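Local coordinates for malonyl CoA-ACP transacylase (Xanthomonas oryzae pv. oryzae, PDB 3K89), which probably transfers the malonyl group from malonyl-CoA to holo-acyl carrier protein, supplying malonyl-ACP for fatty acid synthesis, at residues A[86-92]-A[227-233]; A[111-115]-A[217-223]; A[122-127]-A[207-213]. The contacts are given in a common frame with arbitrary orientation. Residues are numbered along the deposited sequence.

Interaction 1: A[86-92]-A[227-233]; sequences RPALLAG and QIPVVQN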
loop_
_atom_site.group_PDB
_atom_site.type_symbol
_atom_site.label_atom_id
_atom_site.label_comp_id
_atom_site.label_asym_id
_atom_site.label_seq_id
_atom_site.Cartn_x
_atom_site.Cartn_y
_atom_site.Cartn_z
ATOM N N ARG A 86 -6.891 -19.464 5.793
ATOM C CA ARG A 86 -6.968 -18.706 4.540
ATOM C C ARG A 86 -7.975 -17.561 4.622
ATOM O O ARG A 86 -9.146 -17.784 4.953
ATOM C CB ARG A 86 -7.320 -19.616 3.358
ATOM C CG ARG A 86 -6.181 -19.852 2.393
ATOM C CD ARG A 86 -6.502 -20.983 1.411
ATOM N NE ARG A 86 -7.831 -20.855 0.798
ATOM C CZ ARG A 86 -8.105 -20.132 -0.289
ATOM N NH1 ARG A 86 -7.152 -19.444 -0.903
ATOM N NH2 ARG A 86 -9.346 -20.090 -0.764
ATOM N N PRO A 87 -7.534 -16.325 4.303
ATOM C CA PRO A 87 -8.472 -15.214 4.323
ATOM C C PRO A 87 -9.520 -15.313 3.208
ATOM O O PRO A 87 -9.240 -15.887 2.147
ATOM C CB PRO A 87 -7.571 -13.982 4.136
ATOM C CG PRO A 87 -6.389 -14.499 3.370
ATOM C CD PRO A 87 -6.179 -15.913 3.875
ATOM N N ALA A 88 -10.704 -14.754 3.460
ATOM C CA ALA A 88 -11.784 -14.748 2.492
ATOM C C ALA A 88 -11.674 -13.556 1.548
ATOM O O ALA A 88 -12.224 -13.587 0.439
ATOM C CB ALA A 88 -13.129 -14.734 3.190
ATOM N N LEU A 89 -10.978 -12.504 1.998
ATOM C CA LEU A 89 -10.782 -11.295 1.188
ATOM C C LEU A 89 -9.395 -10.711 1.432
ATOM O O LEU A 89 -8.824 -10.918 2.497
ATOM C CB LEU A 89 -11.823 -10.249 1.554
ATOM C CG LEU A 89 -13.295 -10.547 1.237
ATOM C CD1 LEU A 89 -14.218 -9.569 1.943
ATOM C CD2 LEU A 89 -13.557 -10.549 -0.274
ATOM N N LEU A 90 -8.890 -9.980 0.438
ATOM C CA LEU A 90 -7.601 -9.275 0.514
ATOM C C LEU A 90 -7.781 -7.801 0.146
ATOM O O LEU A 90 -8.727 -7.428 -0.555
ATOM C CB LEU A 90 -6.607 -9.877 -0.482
ATOM C CG LEU A 90 -6.423 -11.394 -0.497
ATOM C CD1 LEU A 90 -5.478 -11.770 -1.635
ATOM C CD2 LEU A 90 -5.848 -11.889 0.813
ATOM N N ALA A 91 -6.861 -6.964 0.623
ATOM C CA ALA A 91 -6.735 -5.581 0.146
ATOM C C ALA A 91 -5.309 -5.116 0.444
ATOM O O ALA A 91 -4.585 -5.760 1.188
ATOM C CB ALA A 91 -7.756 -4.663 0.816
ATOM N N GLY A 92 -4.895 -4.002 -0.134
ATOM C CA GLY A 92 -3.584 -3.472 0.228
ATOM C C GLY A 92 -3.527 -2.014 -0.092
ATOM O O GLY A 92 -4.313 -1.544 -0.914
ATOM N N GLN A 227 -7.737 -16.101 -6.904
ATOM C CA GLN A 227 -8.150 -17.198 -6.022
ATOM C C GLN A 227 -8.839 -16.697 -4.762
ATOM O O GLN A 227 -9.569 -17.456 -4.087
ATOM C CB GLN A 227 -6.932 -18.027 -5.660
ATOM C CG GLN A 227 -6.364 -18.769 -6.860
ATOM C CD GLN A 227 -4.869 -19.018 -6.743
ATOM O OE1 GLN A 227 -4.288 -18.925 -5.657
ATOM N NE2 GLN A 227 -4.232 -19.330 -7.873
ATOM N N ILE A 228 -8.601 -15.421 -4.440
ATOM C CA ILE A 228 -9.243 -14.739 -3.317
ATOM C C ILE A 228 -9.541 -13.331 -3.819
ATOM O O ILE A 228 -8.671 -12.736 -4.449
ATOM C CB ILE A 228 -8.311 -14.638 -2.052
ATOM C CG1 ILE A 228 -7.759 -16.016 -1.651
ATOM C CG2 ILE A 228 -9.057 -13.997 -0.876
ATOM C CD1 ILE A 228 -6.643 -15.986 -0.579
ATOM N N PRO A 229 -10.759 -12.807 -3.580
ATOM C CA PRO A 229 -11.075 -11.495 -4.156
ATOM C C PRO A 229 -10.270 -10.383 -3.489
ATOM O O PRO A 229 -10.008 -10.439 -2.279
ATOM C CB PRO A 229 -12.570 -11.314 -3.882
ATOM C CG PRO A 229 -13.077 -12.721 -3.540
ATOM C CD PRO A 229 -11.927 -13.395 -2.891
ATOM N N VAL A 230 -9.932 -9.387 -4.294
ATOM C CA VAL A 230 -9.195 -8.204 -3.832
ATOM C C VAL A 230 -10.088 -6.959 -3.869
ATOM O O VAL A 230 -10.577 -6.544 -4.937
ATOM C CB VAL A 230 -7.911 -7.998 -4.671
ATOM C CG1 VAL A 230 -7.135 -6.778 -4.183
ATOM C CG2 VAL A 230 -7.032 -9.235 -4.600
ATOM N N VAL A 231 -10.320 -6.390 -2.691
ATOM C CA VAL A 231 -11.019 -5.108 -2.586
ATOM C C VAL A 231 -10.038 -3.987 -2.961
ATOM O O VAL A 231 -9.030 -3.806 -2.274
ATOM C CB VAL A 231 -11.556 -4.900 -1.156
ATOM C CG1 VAL A 231 -12.254 -3.556 -1.048
ATOM C CG2 VAL A 231 -12.497 -6.038 -0.778
ATOM N N GLN A 232 -10.328 -3.269 -4.052
ATOM C CA GLN A 232 -9.371 -2.318 -4.649
ATOM C C GLN A 232 -9.584 -0.890 -4.151
ATOM O O GLN A 232 -10.694 -0.491 -3.803
ATOM C CB GLN A 232 -9.422 -2.438 -6.163
ATOM C CG GLN A 232 -8.799 -3.761 -6.617
ATOM C CD GLN A 232 -8.581 -3.855 -8.111
ATOM O OE1 GLN A 232 -7.574 -3.343 -8.656
ATOM N NE2 GLN A 232 -9.483 -4.554 -8.786
ATOM N N ASN A 233 -8.492 -0.135 -4.080
ATOM C CA ASN A 233 -8.459 1.187 -3.446
ATOM C C ASN A 233 -9.288 2.264 -4.121
ATOM O O ASN A 233 -9.731 3.211 -3.457
ATOM C CB ASN A 233 -7.019 1.756 -3.442
ATOM C CG ASN A 233 -6.017 0.991 -2.527
ATOM O OD1 ASN A 233 -4.814 1.194 -2.672
ATOM N ND2 ASN A 233 -6.492 0.188 -1.575
HETATM O O HOH W 1 -11.295 -17.651 -1.889
HETATM O O HOH W 2 -6.428 -3.121 -2.344
#
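Segment 227-233 docks beside strand 86-92, already held in the parallel sheet by strand 6-10, through one bridge with two backbone hydrogen bonds, apolar packing and one side-chain bond. Leu90 N donates to Pro229 O (3.0 Å) and Leu90 O accepts from Val231 N (2.9 Å), so that Leu90 straddles Val230 in a parallel bridge. Beyond it water continues the pairing: one water accepts from Gly92 N (2.8 Å) and lies 2.7 Å from Val231 O, suiting a hydrogen bond, though other acceptors compete for its protons. At the other end, a second water donates to Gln227 O (2.8 Å) and is held weakly by Arg86 NH2 (3.3 Å).

The apolar contacts centre on Ile228, whose CG2 meets Leu90 CG at 3.7 Å and whose CD1 reaches Pro87 CG at 4.2 Å. Leu89 CD2 packs on Pro229 CB (3.8 Å).

The remaining polar contact is Asn233, whose ND2 donates to Gly92 O (2.9 Å) while its OD1 accepts from the backbone N of Ser94, the predicted nucleophile. With Gly92 opening a GxSxG sequence, consistent with a nucleophile elbow, this two-sided amide ties 227-233 to the backbone on which that serine sits.

Interaction 2: A[111-115]-A[217-223]; sequences DGAHL and AMAGLSW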
loop_
_atom_site.group_PDB
_atom_site.type_symbol
_atom_site.label_atom_id
_atom_site.label_comp_id
_atom_site.label_asym_id
_atom_site.label_seq_id
_atom_site.Cartn_x
_atom_site.Cartn_y
_atom_site.Cartn_z
ATOM N N ASP A 111 6.566 -11.222 -12.103
ATOM C CA ASP A 111 5.872 -10.157 -12.841
ATOM C C ASP A 111 5.439 -9.015 -11.934
ATOM O O ASP A 111 5.528 -7.860 -12.318
ATOM C CB ASP A 111 4.660 -10.700 -13.577
ATOM C CG ASP A 111 5.025 -11.480 -14.824
ATOM O OD1 ASP A 111 6.206 -11.463 -15.246
ATOM O OD2 ASP A 111 4.110 -12.082 -15.395
ATOM N N GLY A 112 4.948 -9.338 -10.737
ATOM C CA GLY A 112 4.544 -8.302 -9.799
ATOM C C GLY A 112 5.701 -7.401 -9.428
ATOM O O GLY A 112 5.559 -6.155 -9.415
ATOM N N ALA A 113 6.847 -8.024 -9.142
ATOM C CA ALA A 113 8.045 -7.280 -8.741
ATOM C C ALA A 113 8.523 -6.407 -9.893
ATOM O O ALA A 113 8.884 -5.248 -9.678
ATOM C CB ALA A 113 9.150 -8.241 -8.285
ATOM N N HIS A 114 8.513 -6.962 -11.106
ATOM C CA HIS A 114 8.889 -6.173 -12.294
ATOM C C HIS A 114 7.927 -4.995 -12.477
ATOM O O HIS A 114 8.349 -3.840 -12.690
ATOM C CB HIS A 114 8.891 -7.070 -13.534
ATOM C CG HIS A 114 9.074 -6.324 -14.820
ATOM N ND1 HIS A 114 10.220 -5.615 -15.111
ATOM C CD2 HIS A 114 8.268 -6.199 -15.900
ATOM C CE1 HIS A 114 10.106 -5.073 -16.310
ATOM N NE2 HIS A 114 8.931 -5.415 -16.812
ATOM N N LEU A 115 6.636 -5.281 -12.357
ATOM C CA LEU A 115 5.623 -4.282 -12.610
ATOM C C LEU A 115 5.715 -3.096 -11.644
ATOM O O LEU A 115 5.548 -1.956 -12.056
ATOM C CB LEU A 115 4.233 -4.919 -12.547
ATOM C CG LEU A 115 3.031 -4.008 -12.827
ATOM C CD1 LEU A 115 3.121 -3.357 -14.209
ATOM C CD2 LEU A 115 1.723 -4.789 -12.672
ATOM N N ALA A 217 2.272 -1.171 -19.531
ATOM C CA ALA A 217 3.157 -2.168 -18.914
ATOM C C ALA A 217 2.351 -3.384 -18.469
ATOM O O ALA A 217 2.769 -4.513 -18.685
ATOM C CB ALA A 217 3.925 -1.566 -17.736
ATOM N N MET A 218 1.173 -3.151 -17.903
ATOM C CA MET A 218 0.353 -4.240 -17.406
ATOM C C MET A 218 -0.145 -5.129 -18.528
ATOM O O MET A 218 -0.301 -6.347 -18.352
ATOM C CB MET A 218 -0.839 -3.717 -16.616
ATOM C CG MET A 218 -0.413 -3.126 -15.259
ATOM S SD MET A 218 -1.802 -2.750 -14.186
ATOM C CE MET A 218 -2.623 -1.568 -15.165
ATOM N N ALA A 219 -0.434 -4.525 -19.676
ATOM C CA ALA A 219 -1.120 -5.275 -20.731
ATOM C C ALA A 219 -0.217 -6.295 -21.431
ATOM O O ALA A 219 -0.715 -7.162 -22.156
ATOM C CB ALA A 219 -1.780 -4.325 -21.726
ATOM N N GLY A 220 1.093 -6.201 -21.201
ATOM C CA GLY A 220 2.068 -7.166 -21.727
ATOM C C GLY A 220 2.246 -8.401 -20.851
ATOM O O GLY A 220 2.925 -9.365 -21.234
ATOM N N LEU A 221 1.635 -8.374 -19.669
ATOM C CA LEU A 221 1.742 -9.490 -18.716
ATOM C C LEU A 221 0.562 -10.451 -18.767
ATOM O O LEU A 221 -0.509 -10.128 -19.271
ATOM C CB LEU A 221 1.878 -8.942 -17.289
ATOM C CG LEU A 221 2.983 -7.901 -17.038
ATOM C CD1 LEU A 221 2.848 -7.320 -15.626
ATOM C CD2 LEU A 221 4.410 -8.424 -17.263
ATOM N N SER A 222 0.794 -11.645 -18.225
ATOM C CA SER A 222 -0.225 -12.656 -18.032
ATOM C C SER A 222 -0.987 -12.371 -16.731
ATOM O O SER A 222 -0.376 -12.234 -15.664
ATOM C CB SER A 222 0.456 -14.030 -17.967
ATOM O OG SER A 222 -0.489 -15.054 -17.750
ATOM N N TRP A 223 -2.306 -12.263 -16.843
ATOM C CA TRP A 223 -3.213 -12.021 -15.719
ATOM C C TRP A 223 -4.061 -13.254 -15.524
ATOM O O TRP A 223 -4.638 -13.786 -16.479
ATOM C CB TRP A 223 -4.076 -10.767 -15.974
ATOM C CG TRP A 223 -3.218 -9.530 -15.955
ATOM C CD1 TRP A 223 -2.336 -9.139 -16.919
ATOM C CD2 TRP A 223 -3.102 -8.574 -14.892
ATOM N NE1 TRP A 223 -1.688 -7.988 -16.534
ATOM C CE2 TRP A 223 -2.129 -7.631 -15.287
ATOM C CE3 TRP A 223 -3.729 -8.417 -13.645
ATOM C CZ2 TRP A 223 -1.767 -6.535 -14.484
ATOM C CZ3 TRP A 223 -3.362 -7.327 -12.838
ATOM C CH2 TRP A 223 -2.389 -6.408 -13.265
HETATM O O HOH W 3 1.902 -12.918 -14.182
HETATM O O HOH W 4 3.588 -12.547 -17.859
#
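Two helices of the acyltransferase fold, 109-126 and 208-219, pack side by side, and this contact lies where the second ends and the chain runs on as loop 220-223. Asp111 and Leu115, one turn apart on helix 109-126, meet that helix end and the loop after it, Asp111 largely through water and Leu115 through apolar contact.

Asp111, in the first turn of its helix, points toward the other segment; its backbone N is bonded to Ser108 OG. Its carboxylate makes no direct hydrogen bond across the contact. Instead OD2 accepts from two waters, at 2.7 and 2.6 Å, the first of which donates to Ser222 O (2.8 Å) while the second accepts from Ser222 N (3.0 Å), so both backbone polar groups of Ser222 are reached through solvent. The carboxyl carbon CG also rests 4.0 Å from Leu221 CD2.

One turn on, Leu115, whose N bonds to Asp111 O (2.8 Å), supplies the apolar half. Its CD1 lies 3.7 Å from Met218 CG and 4.0 Å from Ala217 CB; its CD2 lies 4.0 Å from Leu221 CD1 and approaches the Trp223 ring. That ring, which also makes a cation-pi contact with Arg246, reaches back to the helix end. Met218 O accepts both Leu221 N at 3.1 Å and the indole Trp223 NE1 at 2.8 Å.

Interaction 3: A[122-127]-A[207-213]; sequences FMQAAA and MRDAANQ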
loop_
_atom_site.group_PDB
_atom_site.type_symbol
_atom_site.label_atom_id
_atom_site.label_comp_id
_atom_site.label_asym_id
_atom_site.label_seq_id
_atom_site.Cartn_x
_atom_site.Cartn_y
_atom_site.Cartn_z
ATOM N N PHE A 122 7.828 5.160 -13.257
ATOM C CA PHE A 122 6.929 6.055 -13.974
ATOM C C PHE A 122 6.497 7.178 -13.049
ATOM O O PHE A 122 6.422 8.335 -13.479
ATOM C CB PHE A 122 5.683 5.338 -14.502
ATOM C CG PHE A 122 5.967 4.205 -15.471
ATOM C CD1 PHE A 122 7.071 4.247 -16.321
ATOM C CD2 PHE A 122 5.093 3.123 -15.559
ATOM C CE1 PHE A 122 7.315 3.191 -17.217
ATOM C CE2 PHE A 122 5.323 2.076 -16.453
ATOM C CZ PHE A 122 6.428 2.114 -17.283
ATOM N N MET A 123 6.189 6.829 -11.795
ATOM C CA MET A 123 5.754 7.818 -10.800
ATOM C C MET A 123 6.844 8.846 -10.531
ATOM O O MET A 123 6.566 10.051 -10.469
ATOM C CB MET A 123 5.358 7.125 -9.496
ATOM C CG MET A 123 4.083 6.300 -9.627
ATOM S SD MET A 123 3.847 5.156 -8.245
ATOM C CE MET A 123 3.119 6.240 -7.023
ATOM N N GLN A 124 8.075 8.368 -10.380
ATOM C CA GLN A 124 9.197 9.245 -10.070
ATOM C C GLN A 124 9.476 10.219 -11.205
ATOM O O GLN A 124 9.777 11.391 -10.956
ATOM C CB GLN A 124 10.441 8.428 -9.733
ATOM C CG GLN A 124 11.576 9.243 -9.127
ATOM C CD GLN A 124 11.320 9.599 -7.672
ATOM O OE1 GLN A 124 11.321 8.721 -6.797
ATOM N NE2 GLN A 124 11.103 10.887 -7.402
ATOM N N ALA A 125 9.354 9.729 -12.435
ATOM C CA ALA A 125 9.621 10.528 -13.631
ATOM C C ALA A 125 8.553 11.590 -13.848
ATOM O O ALA A 125 8.822 12.632 -14.466
ATOM C CB ALA A 125 9.725 9.633 -14.847
ATOM N N ALA A 126 7.353 11.322 -13.335
ATOM C CA ALA A 126 6.238 12.245 -13.449
ATOM C C ALA A 126 6.464 13.459 -12.562
ATOM O O ALA A 126 5.987 14.550 -12.871
ATOM C CB ALA A 126 4.944 11.556 -13.081
ATOM N N ALA A 127 7.200 13.262 -11.474
ATOM C CA ALA A 127 7.462 14.312 -10.502
ATOM C C ALA A 127 8.892 14.236 -9.977
ATOM O O ALA A 127 9.133 13.727 -8.881
ATOM C CB ALA A 127 6.460 14.237 -9.350
ATOM N N MET A 207 -0.092 12.212 -11.562
ATOM C CA MET A 207 0.235 10.853 -11.970
ATOM C C MET A 207 -0.576 10.394 -13.179
ATOM O O MET A 207 -0.508 9.216 -13.544
ATOM C CB MET A 207 -0.086 9.886 -10.819
ATOM C CG MET A 207 0.747 10.064 -9.549
ATOM S SD MET A 207 2.501 9.685 -9.789
ATOM C CE MET A 207 3.197 11.344 -9.876
ATOM N N ARG A 208 -1.337 11.289 -13.813
ATOM C CA ARG A 208 -2.253 10.835 -14.874
ATOM C C ARG A 208 -1.535 10.161 -16.049
ATOM O O ARG A 208 -1.974 9.109 -16.521
ATOM C CB ARG A 208 -3.180 11.968 -15.345
ATOM C CG ARG A 208 -4.215 11.552 -16.376
ATOM C CD ARG A 208 -5.231 10.593 -15.787
ATOM N NE ARG A 208 -6.111 10.050 -16.821
ATOM C CZ ARG A 208 -5.828 8.992 -17.575
ATOM N NH1 ARG A 208 -4.681 8.339 -17.426
ATOM N NH2 ARG A 208 -6.699 8.581 -18.486
ATOM N N ASP A 209 -0.440 10.758 -16.510
ATOM C CA ASP A 209 0.319 10.198 -17.625
ATOM C C ASP A 209 1.082 8.930 -17.231
ATOM O O ASP A 209 1.140 7.970 -18.017
ATOM C CB ASP A 209 1.253 11.245 -18.226
ATOM C CG ASP A 209 0.500 12.347 -18.946
ATOM O OD1 ASP A 209 -0.569 12.066 -19.534
ATOM O OD2 ASP A 209 0.981 13.504 -18.928
ATOM N N ALA A 210 1.643 8.923 -16.023
ATOM C CA ALA A 210 2.301 7.720 -15.482
ATOM C C ALA A 210 1.321 6.547 -15.457
ATOM O O ALA A 210 1.713 5.404 -15.711
ATOM C CB ALA A 210 2.859 7.967 -14.104
ATOM N N ALA A 211 0.054 6.848 -15.167
ATOM C CA ALA A 211 -1.010 5.826 -15.148
ATOM C C ALA A 211 -1.211 5.174 -16.510
ATOM O O ALA A 211 -1.442 3.963 -16.600
ATOM C CB ALA A 211 -2.325 6.418 -14.634
ATOM N N ASN A 212 -1.137 5.968 -17.578
ATOM C CA ASN A 212 -1.202 5.396 -18.927
ATOM C C ASN A 212 -0.011 4.504 -19.249
ATOM O O ASN A 212 -0.177 3.424 -19.830
ATOM C CB ASN A 212 -1.399 6.498 -19.967
ATOM C CG ASN A 212 -2.767 7.151 -19.842
ATOM O OD1 ASN A 212 -3.725 6.532 -19.362
ATOM N ND2 ASN A 212 -2.861 8.417 -20.246
ATOM N N GLN A 213 1.172 4.919 -18.822
ATOM C CA GLN A 213 2.379 4.118 -18.990
ATOM C C GLN A 213 2.222 2.795 -18.245
ATOM O O GLN A 213 2.556 1.732 -18.771
ATOM C CB GLN A 213 3.604 4.848 -18.469
ATOM C CG GLN A 213 3.986 6.081 -19.266
ATOM C CD GLN A 213 5.134 6.793 -18.620
ATOM O OE1 GLN A 213 4.970 7.456 -17.593
ATOM N NE2 GLN A 213 6.323 6.629 -19.185
HETATM O O HOH W 5 6.235 9.123 -16.054
#
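This is a near-antiparallel helix-helix contact, formed where the C-terminal end of helix 109-126 meets the N-terminal start of helix 208-219. The axes of the segments 122-126 and 208-213 approach to 8.7 Å with 152° between their directions, and the small side chain of Ala210 lets the backbones approach: its CA is 5.1 Å from Phe122 CA. Ala210 CB sits 3.6 Å from Phe122 O and 3.9 Å from Phe122 CB, with Ala126 CB 4.3 Å away.

Larger side chains flank this point. Toward the exposed side, the Phe122 ring lies against Gln213, whose CB stands over one face, 3.7 Å from the ring centroid and 12° off the normal, a CH-pi contact. A water donates to both Phe122 O (2.7 Å) and Gln213 OE1 (2.6 Å), joining the helices where no direct hydrogen bond does. On the buried side, Met207, at the N-cap position, places SD 3.7 Å from Met123 CG and CE 3.7 Å from Ala126 CB. Met123 also touches Val200 and Ser202 of the loop before the second helix, and Leu253 of helix 242-254.

Ala210, with Ala126 beside it, thus lies at the point of nearest approach, and Phe122, Met207 and Met123 pack around it. Through Met123 the helix pair borders the predicted active site of the FabD acyltransferase: its side chain is about 5 Å from that of Ser94 and about 6 Å from that of His203.

Overall arrangement
Interactions 2 and 3 belong to one interface, along the same antiparallel pair of helices, 109-126 and 208-219, with centres about 16 Å apart; they meet where Ala217 CB lies 4.1 Å from Phe122 CE2. The chain then runs on from interaction 2, and interaction 1, its centre about 19 Å away, ties the chain that follows, 227-233, to strand 86-92 of the parallel sheet. Along the sequence the contacts are nested, 3 within 2 within 1. Interactions 1 and 3 do not touch, yet both border the predicted active site: the side chains of Asn233 and Met123 come within about 4 and 5 Å of that of Ser94, whereas interaction 2 lies away from it.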